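Local coordinates for protein endoglucanase (Acetivibrio cellulolyticus, PDB 5NRM) that anchors cellulosomal enzymes through cohesin domains such as this one, which binds a dockerin, and probably also cleaves beta-1,4-glucosidic bonds of cellulose, at residues V39-T44 against L97-K102; L5-V10 against V20-S25; A35-T40 against V113-T118; A43-Y48 against S109-S114. All coordinates share one frame; numbering follows the deposited sequence.

Interaction 1 (V39-T44 against L97-K102); sequences VTYDAT and LNFNIK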
# COMPACT_ATOMS: atom_id res chain seq x y z
N VAL A 39 -2.54 7.25 0.27
CA VAL A 39 -2.49 8.35 -0.70
C VAL A 39 -3.68 9.27 -0.51
O VAL A 39 -4.80 8.80 -0.52
CB VAL A 39 -2.45 7.86 -2.16
CG1 VAL A 39 -2.38 9.06 -3.11
CG2 VAL A 39 -1.32 6.90 -2.40
N THR A 40 -3.41 10.52 -0.27
CA THR A 40 -4.42 11.58 -0.22
C THR A 40 -4.42 12.31 -1.54
O THR A 40 -3.39 12.44 -2.21
CB THR A 40 -4.32 12.49 0.99
OG1 THR A 40 -3.04 13.07 1.01
CG2 THR A 40 -4.54 11.67 2.24
N TYR A 41 -5.58 12.84 -1.91
CA TYR A 41 -5.72 13.63 -3.15
C TYR A 41 -6.72 14.72 -2.91
O TYR A 41 -7.66 14.60 -2.08
CB TYR A 41 -6.03 12.73 -4.33
CG TYR A 41 -7.34 12.01 -4.22
CD1 TYR A 41 -8.55 12.60 -4.70
CD2 TYR A 41 -7.43 10.76 -3.62
CE1 TYR A 41 -9.77 11.96 -4.53
CE2 TYR A 41 -8.63 10.13 -3.46
CZ TYR A 41 -9.82 10.71 -3.92
OH TYR A 41 -11.07 10.09 -3.73
N ASP A 42 -6.62 15.75 -3.73
CA ASP A 42 -7.54 16.90 -3.57
C ASP A 42 -8.89 16.57 -4.21
O ASP A 42 -9.09 16.65 -5.46
CB ASP A 42 -6.94 18.14 -4.23
CG ASP A 42 -7.79 19.38 -4.10
OD1 ASP A 42 -8.95 19.25 -3.64
OD2 ASP A 42 -7.27 20.46 -4.45
N ALA A 43 -9.81 16.13 -3.35
CA ALA A 43 -11.10 15.64 -3.88
C ALA A 43 -11.96 16.81 -4.31
O ALA A 43 -12.97 16.56 -4.96
CB ALA A 43 -11.84 14.81 -2.84
N THR A 44 -11.57 18.08 -4.07
CA THR A 44 -12.36 19.18 -4.61
C THR A 44 -12.12 19.35 -6.10
O THR A 44 -12.93 20.00 -6.77
CB THR A 44 -12.05 20.52 -3.92
OG1 THR A 44 -10.77 21.03 -4.34
CG2 THR A 44 -12.18 20.39 -2.45
N LEU A 97 -3.05 5.65 -10.64
CA LEU A 97 -4.24 6.14 -10.04
C LEU A 97 -5.03 6.84 -11.15
O LEU A 97 -4.55 7.78 -11.75
CB LEU A 97 -3.89 7.07 -8.90
CG LEU A 97 -2.96 6.52 -7.82
CD1 LEU A 97 -2.70 7.67 -6.81
CD2 LEU A 97 -3.52 5.24 -7.18
N ASN A 98 -6.26 6.40 -11.33
CA ASN A 98 -7.13 6.95 -12.39
C ASN A 98 -8.20 7.87 -11.83
O ASN A 98 -9.01 7.47 -11.00
CB ASN A 98 -7.79 5.80 -13.15
CG ASN A 98 -6.78 4.81 -13.66
OD1 ASN A 98 -5.91 5.21 -14.42
ND2 ASN A 98 -6.96 3.53 -13.33
N PHE A 99 -8.13 9.15 -12.19
CA PHE A 99 -9.10 10.15 -11.81
C PHE A 99 -9.83 10.73 -13.02
O PHE A 99 -9.29 10.78 -14.11
CB PHE A 99 -8.33 11.32 -11.16
CG PHE A 99 -7.59 10.94 -9.90
CD1 PHE A 99 -8.25 10.84 -8.67
CD2 PHE A 99 -6.22 10.65 -9.97
CE1 PHE A 99 -7.49 10.54 -7.53
CE2 PHE A 99 -5.49 10.38 -8.85
CZ PHE A 99 -6.15 10.27 -7.63
N ASN A 100 -11.01 11.31 -12.78
CA ASN A 100 -11.61 12.30 -13.66
C ASN A 100 -11.37 13.67 -13.00
O ASN A 100 -11.57 13.81 -11.80
CB ASN A 100 -13.08 12.03 -13.78
CG ASN A 100 -13.43 10.83 -14.63
OD1 ASN A 100 -12.68 10.44 -15.52
ND2 ASN A 100 -14.53 10.20 -14.30
N ILE A 101 -10.88 14.64 -13.77
CA ILE A 101 -10.69 15.95 -13.32
C ILE A 101 -12.01 16.67 -13.39
O ILE A 101 -12.59 16.79 -14.50
CB ILE A 101 -9.62 16.69 -14.17
CG1 ILE A 101 -8.30 15.93 -14.18
CG2 ILE A 101 -9.39 18.08 -13.58
CD1 ILE A 101 -7.30 16.39 -15.19
N LYS A 102 -12.47 17.28 -12.28
CA LYS A 102 -13.73 17.94 -12.27
C LYS A 102 -13.73 19.10 -13.29
O LYS A 102 -12.76 19.86 -13.37
CB LYS A 102 -14.12 18.40 -10.87
CG LYS A 102 -14.28 17.18 -9.97
CD LYS A 102 -14.75 17.58 -8.57
CE LYS A 102 -15.10 16.39 -7.70
NZ LYS A 102 -15.46 16.85 -6.30
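Apolar side chains carry most of this contact, and two steps do the work. V39 and L97 meet tip to tip, V39 CG1 lying 4.0 Å from L97 CD1; the V39 methyl is anti to the backbone N (chi1 -179°), while the leucine adds the length needed to span the gap, V39 CA and L97 CA being 9.8 Å apart. Two residues further along each strand, Y41 and F99 cross obliquely with their ring planes at 57°. F99 brings its CE1 corner over one face of the tyrosine, 3.6 Å from Y41 CG. Tyrosine suits the place because its ring can be buried while its hydroxyl is satisfied, here by the backbone N of G72.

Polar bonds take over where the strands end. K102, extended beyond CG, runs its aliphatic part along the backbone, with CD 3.5 Å from T44 O, and its NZ donates to A43 O at 2.8 Å, nearly along the C=O axis. D42 shapes the receiving turn: its OD1 accepts from T44 N (2.9 Å) in an Asx turn and, through its syn lone pair, from T44 OG1 (2.6 Å).

The pairing is face to face across the cohesin beta-sandwich. Strand 34-41 is flanked by strands 73-79 and 110-116 in one layer, and strand 92-101 by strands 17-25 and 46-53 in the other.

Interaction 2 (L5-V10 against V20-S25); sequences LSIDTV and VPVKLS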
# COMPACT_ATOMS: atom_id res chain seq x y z
N LEU A 5 9.95 6.61 -2.79
CA LEU A 5 8.53 6.51 -3.15
C LEU A 5 8.11 7.87 -3.65
O LEU A 5 8.17 8.86 -2.91
CB LEU A 5 7.76 6.11 -1.89
CG LEU A 5 6.25 6.24 -1.92
CD1 LEU A 5 5.66 5.38 -3.09
CD2 LEU A 5 5.52 5.94 -0.62
N SER A 6 7.66 7.96 -4.91
CA SER A 6 7.31 9.22 -5.51
C SER A 6 6.01 9.17 -6.26
O SER A 6 5.57 8.12 -6.80
CB SER A 6 8.40 9.72 -6.42
OG SER A 6 8.58 8.86 -7.54
N ILE A 7 5.36 10.30 -6.29
CA ILE A 7 4.14 10.46 -7.07
C ILE A 7 4.43 11.47 -8.14
O ILE A 7 5.00 12.52 -7.88
CB ILE A 7 2.96 10.95 -6.19
CG1 ILE A 7 2.82 9.99 -5.02
CG2 ILE A 7 1.70 11.12 -7.07
CD1 ILE A 7 1.73 10.38 -4.05
N ASP A 8 4.15 11.10 -9.37
CA ASP A 8 4.37 12.01 -10.50
C ASP A 8 3.53 13.29 -10.39
O ASP A 8 2.46 13.34 -9.78
CB ASP A 8 4.08 11.37 -11.86
CG ASP A 8 5.14 10.34 -12.32
OD1 ASP A 8 6.17 10.09 -11.64
OD2 ASP A 8 4.87 9.80 -13.43
N THR A 9 4.10 14.30 -11.02
CA THR A 9 3.34 15.50 -11.34
C THR A 9 2.96 15.40 -12.82
O THR A 9 3.87 15.30 -13.69
CB THR A 9 4.19 16.74 -11.12
OG1 THR A 9 4.47 16.85 -9.71
CG2 THR A 9 3.47 18.00 -11.57
N VAL A 10 1.65 15.41 -13.10
CA VAL A 10 1.17 15.12 -14.45
C VAL A 10 0.31 16.31 -14.86
O VAL A 10 -0.38 16.92 -14.04
CB VAL A 10 0.32 13.82 -14.53
CG1 VAL A 10 1.13 12.60 -14.06
CG2 VAL A 10 -0.91 13.95 -13.73
N VAL A 20 -2.26 9.14 -12.70
CA VAL A 20 -1.15 9.64 -11.83
C VAL A 20 -0.34 8.44 -11.35
O VAL A 20 -0.87 7.64 -10.56
CB VAL A 20 -1.70 10.40 -10.62
CG1 VAL A 20 -0.53 10.89 -9.79
CG2 VAL A 20 -2.56 11.61 -11.08
N PRO A 21 0.85 8.27 -11.92
CA PRO A 21 1.70 7.13 -11.51
C PRO A 21 2.32 7.41 -10.14
O PRO A 21 2.73 8.53 -9.79
CB PRO A 21 2.72 7.04 -12.64
CG PRO A 21 2.09 7.74 -13.81
CD PRO A 21 1.33 8.84 -13.20
N VAL A 22 2.41 6.32 -9.35
CA VAL A 22 3.17 6.24 -8.09
C VAL A 22 4.30 5.26 -8.31
O VAL A 22 4.08 4.13 -8.79
CB VAL A 22 2.25 5.74 -6.95
CG1 VAL A 22 3.03 5.66 -5.65
CG2 VAL A 22 1.01 6.59 -6.78
N LYS A 23 5.51 5.71 -8.03
CA LYS A 23 6.72 4.97 -8.47
C LYS A 23 7.61 4.64 -7.28
O LYS A 23 7.58 5.33 -6.23
CB LYS A 23 7.50 5.81 -9.43
CG LYS A 23 6.75 6.12 -10.72
CD LYS A 23 7.52 7.10 -11.61
CE LYS A 23 8.28 6.29 -12.59
NZ LYS A 23 9.03 7.17 -13.47
N LEU A 24 8.41 3.57 -7.47
CA LEU A 24 9.51 3.20 -6.58
C LEU A 24 10.77 3.30 -7.36
O LEU A 24 10.85 2.94 -8.56
CB LEU A 24 9.33 1.80 -6.07
CG LEU A 24 8.08 1.52 -5.30
CD1 LEU A 24 8.12 0.08 -4.79
CD2 LEU A 24 7.87 2.49 -4.13
N SER A 25 11.80 3.81 -6.70
CA SER A 25 13.14 3.79 -7.25
C SER A 25 14.14 3.45 -6.18
O SER A 25 13.89 3.67 -5.00
CB SER A 25 13.50 5.13 -7.93
OG SER A 25 13.81 6.11 -6.96
O HOH W 1 10.35 6.91 -6.90
O HOH W 2 6.35 8.17 -14.93
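K23 leaves its strand with CG anti to the carbonyl carbon (chi1 -63°) and an extended chi2, which brings CD alongside D8 OD1, 3.3 Å away; a bend at chi3 (95°) then swings CE and NZ. D8 also turns its CG anti to its carbonyl carbon (chi1 -73°), so that the carboxylate crosses the pyrrolidine ring of P21 at about a right angle. NZ of K23 and OD1 of D8 stay 4.5 Å apart, too far for a salt bridge; a water that donates to D8 OD2 and accepts from K23 NZ joins the two charges instead. Both charged residues suit this partly exposed face, the long lysine reaching along it and the short aspartate keeping its carboxylate near the backbone.

Backbone bonds hold the antiparallel pair. S6 and K23 form a hydrogen-bonded pair, with K23 N to S6 O at 2.7 Å and S6 N to K23 O at 2.9 Å, both nearly straight. The next rung has a single bond, D8 N to P21 O at 3.0 Å, since a proline accepts but cannot donate.

Branched aliphatic residues fill the other face. L5 CD1 packs beside V22 CG1 at 3.7 Å, and I7 CG2 crosses V20 CG1 at 3.5 Å.

This hairpin of strands 4-12 and 17-25 lies in one sandwich layer between strands 132-140 and 92-101; its apolar face meets V113 and I115 of strand 110-116.

Interaction 3 (A35-T40 against V113-T118); sequences ADFTVT and VSISGT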
# COMPACT_ATOMS: atom_id res chain seq x y z
N ALA A 35 4.31 -3.82 1.07
CA ALA A 35 4.14 -2.36 1.08
C ALA A 35 2.81 -2.00 1.63
O ALA A 35 1.82 -2.69 1.30
CB ALA A 35 4.31 -1.77 -0.30
N ASP A 36 2.72 -0.88 2.37
CA ASP A 36 1.46 -0.27 2.69
C ASP A 36 1.63 1.19 2.84
O ASP A 36 2.54 1.65 3.51
CB ASP A 36 0.76 -0.90 3.94
CG ASP A 36 1.46 -0.57 5.25
OD1 ASP A 36 2.47 -1.23 5.46
OD2 ASP A 36 1.00 0.32 5.99
N PHE A 37 0.69 1.93 2.31
CA PHE A 37 0.73 3.41 2.48
C PHE A 37 -0.61 3.99 2.10
O PHE A 37 -1.44 3.30 1.48
CB PHE A 37 1.89 4.08 1.74
CG PHE A 37 1.93 3.83 0.26
CD1 PHE A 37 1.21 4.56 -0.66
CD2 PHE A 37 2.71 2.77 -0.25
CE1 PHE A 37 1.31 4.31 -2.01
CE2 PHE A 37 2.85 2.53 -1.58
CZ PHE A 37 2.12 3.29 -2.49
N THR A 38 -0.79 5.24 2.55
CA THR A 38 -2.00 5.99 2.28
C THR A 38 -1.63 7.04 1.25
O THR A 38 -0.61 7.68 1.34
CB THR A 38 -2.48 6.69 3.54
OG1 THR A 38 -2.83 5.74 4.53
CG2 THR A 38 -3.73 7.57 3.31
N VAL A 39 -2.54 7.25 0.27
CA VAL A 39 -2.49 8.35 -0.70
C VAL A 39 -3.68 9.27 -0.51
O VAL A 39 -4.80 8.80 -0.52
CB VAL A 39 -2.45 7.86 -2.16
CG1 VAL A 39 -2.38 9.06 -3.11
CG2 VAL A 39 -1.32 6.90 -2.40
N THR A 40 -3.41 10.52 -0.27
CA THR A 40 -4.42 11.58 -0.22
C THR A 40 -4.42 12.31 -1.54
O THR A 40 -3.39 12.44 -2.21
CB THR A 40 -4.32 12.49 0.99
OG1 THR A 40 -3.04 13.07 1.01
CG2 THR A 40 -4.54 11.67 2.24
N VAL A 113 -1.56 15.35 -4.92
CA VAL A 113 -1.71 13.91 -4.72
C VAL A 113 -0.44 13.55 -3.89
O VAL A 113 0.67 13.76 -4.36
CB VAL A 113 -1.73 13.09 -6.01
CG1 VAL A 113 -1.94 11.62 -5.74
CG2 VAL A 113 -2.85 13.55 -6.94
N SER A 114 -0.64 13.05 -2.68
CA SER A 114 0.46 12.99 -1.68
C SER A 114 0.40 11.66 -0.95
O SER A 114 -0.67 11.05 -0.72
CB SER A 114 0.25 14.06 -0.63
OG SER A 114 0.13 15.32 -1.24
N ILE A 115 1.59 11.25 -0.45
CA ILE A 115 1.61 10.19 0.57
C ILE A 115 1.23 10.81 1.90
O ILE A 115 1.66 11.94 2.20
CB ILE A 115 3.00 9.58 0.62
CG1 ILE A 115 3.47 9.03 -0.74
CG2 ILE A 115 3.05 8.47 1.72
CD1 ILE A 115 2.61 7.97 -1.42
N SER A 116 0.40 10.12 2.69
CA SER A 116 -0.07 10.57 3.97
C SER A 116 0.36 9.57 5.08
O SER A 116 0.24 8.40 4.89
CB SER A 116 -1.61 10.68 3.94
OG SER A 116 -2.12 11.12 5.19
N GLY A 117 0.88 10.10 6.19
CA GLY A 117 1.32 9.27 7.31
C GLY A 117 2.52 8.42 6.96
O GLY A 117 3.35 8.80 6.11
N THR A 118 2.70 7.32 7.68
CA THR A 118 3.94 6.54 7.57
C THR A 118 3.79 5.43 6.58
O THR A 118 2.97 4.55 6.77
CB THR A 118 4.33 6.02 9.00
OG1 THR A 118 4.66 7.14 9.85
CG2 THR A 118 5.49 5.06 8.95
O HOH W 3 2.72 1.89 7.43
O HOH W 4 1.37 5.95 4.40
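D36, near the start of strand 34-41, has its carboxylate turned outward; a water lies 2.7 Å from D36 OD2 and also close to T118 O, while OD1 is bound by S13 OG of the dockerin chain. F37 turns the other way, its CG between backbone N and carbonyl carbon (chi1 57°), and its CD1 meets I115 CD1 obliquely at 3.8 Å; the large apolar phenylalanine ring suits this buried side. T38 lies on the outer face; a second water accepts from its N and donates to S116 O, and T38 O receives S116 N at 3.0 Å, from above the carbonyl plane. V39 faces inward again, setting CG1 3.7 Å from V113 CG1 and presenting CG2 to the edge of the F37 ring. T40 forms a regular hydrogen-bonded pair with S114: T40 N to S114 O at 2.8 Å and S114 N to T40 O at 2.9 Å. Its methyl CG2 packs on S116 CB at 3.5 Å, small hydroxyl residues suiting a partly exposed face.

The chain turns a corner at G117. Strand 34-41 thus pairs with 110-116 and then 118-122 on one side and with 73-79 on the other, in the sandwich layer whose outer face touches the dockerin.

Interaction 4 (A43-Y48 against S109-S114); sequences ATKLEY and SKAEVS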
# COMPACT_ATOMS: atom_id res chain seq x y z
N ALA A 43 -9.81 16.13 -3.35
CA ALA A 43 -11.10 15.64 -3.88
C ALA A 43 -11.96 16.81 -4.31
O ALA A 43 -12.97 16.56 -4.96
CB ALA A 43 -11.84 14.81 -2.84
N THR A 44 -11.57 18.08 -4.07
CA THR A 44 -12.36 19.18 -4.61
C THR A 44 -12.12 19.35 -6.10
O THR A 44 -12.93 20.00 -6.77
CB THR A 44 -12.05 20.52 -3.92
OG1 THR A 44 -10.77 21.03 -4.34
CG2 THR A 44 -12.18 20.39 -2.45
N LYS A 45 -11.05 18.73 -6.61
CA LYS A 45 -10.70 18.82 -8.01
C LYS A 45 -10.68 17.49 -8.78
O LYS A 45 -10.76 17.50 -9.98
CB LYS A 45 -9.36 19.47 -8.15
CG LYS A 45 -9.33 20.89 -7.62
CD LYS A 45 -7.93 21.48 -7.78
CE LYS A 45 -7.78 22.72 -6.91
NZ LYS A 45 -6.85 23.64 -7.56
N LEU A 46 -10.58 16.39 -8.06
CA LEU A 46 -10.40 15.09 -8.65
C LEU A 46 -11.45 14.15 -8.12
O LEU A 46 -11.69 14.07 -6.90
CB LEU A 46 -9.03 14.49 -8.35
CG LEU A 46 -7.76 15.28 -8.73
CD1 LEU A 46 -6.56 14.60 -8.14
CD2 LEU A 46 -7.64 15.51 -10.25
N GLU A 47 -11.96 13.35 -9.02
CA GLU A 47 -12.89 12.24 -8.70
C GLU A 47 -12.10 10.93 -8.94
O GLU A 47 -11.72 10.63 -10.07
CB GLU A 47 -14.12 12.29 -9.58
CG GLU A 47 -15.08 11.13 -9.35
CD GLU A 47 -16.10 10.87 -10.52
OE1 GLU A 47 -16.00 11.33 -11.72
OE2 GLU A 47 -17.03 10.06 -10.23
N TYR A 48 -11.83 10.18 -7.86
CA TYR A 48 -11.19 8.86 -8.01
C TYR A 48 -12.06 7.86 -8.66
O TYR A 48 -13.20 7.68 -8.25
CB TYR A 48 -10.73 8.37 -6.66
CG TYR A 48 -10.03 7.04 -6.68
CD1 TYR A 48 -8.72 6.95 -7.13
CD2 TYR A 48 -10.67 5.87 -6.21
CE1 TYR A 48 -8.04 5.78 -7.10
CE2 TYR A 48 -9.96 4.70 -6.21
CZ TYR A 48 -8.64 4.68 -6.60
OH TYR A 48 -8.01 3.42 -6.50
N SER A 109 -4.51 25.80 -11.98
CA SER A 109 -4.46 25.35 -10.55
C SER A 109 -3.90 23.95 -10.45
O SER A 109 -3.60 23.35 -11.49
CB SER A 109 -5.82 25.45 -9.90
OG SER A 109 -6.75 24.44 -10.33
N LYS A 110 -3.69 23.48 -9.22
CA LYS A 110 -3.04 22.18 -8.99
C LYS A 110 -3.90 21.35 -8.04
O LYS A 110 -4.49 21.88 -7.13
CB LYS A 110 -1.66 22.27 -8.30
CG LYS A 110 -0.72 23.29 -8.81
CD LYS A 110 -0.14 22.97 -10.14
CE LYS A 110 0.91 24.01 -10.45
NZ LYS A 110 0.35 25.05 -11.39
N ALA A 111 -3.97 20.06 -8.32
CA ALA A 111 -4.66 19.08 -7.46
C ALA A 111 -3.57 18.20 -6.86
O ALA A 111 -3.02 17.35 -7.55
CB ALA A 111 -5.67 18.25 -8.22
N GLU A 112 -3.25 18.42 -5.59
CA GLU A 112 -2.19 17.69 -4.92
C GLU A 112 -2.57 16.22 -4.77
O GLU A 112 -3.77 15.85 -4.53
CB GLU A 112 -1.93 18.26 -3.55
CG GLU A 112 -1.27 19.63 -3.63
CD GLU A 112 -0.89 20.22 -2.31
OE1 GLU A 112 -1.22 19.58 -1.29
OE2 GLU A 112 -0.27 21.32 -2.36
N VAL A 113 -1.56 15.35 -4.92
CA VAL A 113 -1.71 13.91 -4.72
C VAL A 113 -0.44 13.55 -3.89
O VAL A 113 0.67 13.76 -4.36
CB VAL A 113 -1.73 13.09 -6.01
CG1 VAL A 113 -1.94 11.62 -5.74
CG2 VAL A 113 -2.85 13.55 -6.94
N SER A 114 -0.64 13.05 -2.68
CA SER A 114 0.46 12.99 -1.68
C SER A 114 0.40 11.66 -0.95
O SER A 114 -0.67 11.05 -0.72
CB SER A 114 0.25 14.06 -0.63
OG SER A 114 0.13 15.32 -1.24
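This is side-chain packing with a lysine hydrogen-bonded to the backbone, at one end of the sandwich, where the start of strand 46-53 meets the start of strand 110-116 without backbone pairing between the two. The nearest CA atoms, K45 CA and A111 CA, are 6.1 Å apart. The apolar half centres on A111, whose single methyl is small enough for L46 to settle onto: L46 keeps its CG anti to the carbonyl carbon (chi1 -56°), which places CG 3.7 Å from A111 CB, with both leucine methyls also against A111 CB. Chi2 (171°) directs those methyls, and CD1 comes 4.0 Å from V113 CG2, the two side chains crossing at about a right angle.

In the cohesin beta-sandwich these strands belong to facing layers, and L46 sits among Y41, F99, I101 and V138, a buried, apolar setting in which a leucine fits without any polar group to satisfy.

K45 supplies the polar part. Its CB rests 3.9 Å from A111 CB, and the chain runs on extended until a bend at chi4 (-149°) brings the ammonium to the backbone. NZ donates to K110 O at 3.0 Å, approaching from well above the carbonyl plane, and weakly to S109 OG at 2.9 Å. The serine hydroxyl has its main partner in A106 O. K110 points away from the contact, its NZ bound to G108 O.

Overall arrangement
Interactions 2 and 3 are pairings within a layer: each joins antiparallel neighbours by backbone hydrogen bonds, with an apolar inner face and a polar, water-bearing outer one. Interactions 1 and 4 cross between the layers, rest on side chains, and each end in a lysine that grips a backbone carbonyl where buried packing gives way to surface; their centres are only about 4 Å apart. Strand 34-41 serves interactions 1 and 3, and strand 110-116 serves interactions 3 and 4. The inner faces merge in the core, where I7 of interaction 2 packs on I115 of interaction 3 and L97 of interaction 1 on V22. Interaction 3 alone touches the dockerin.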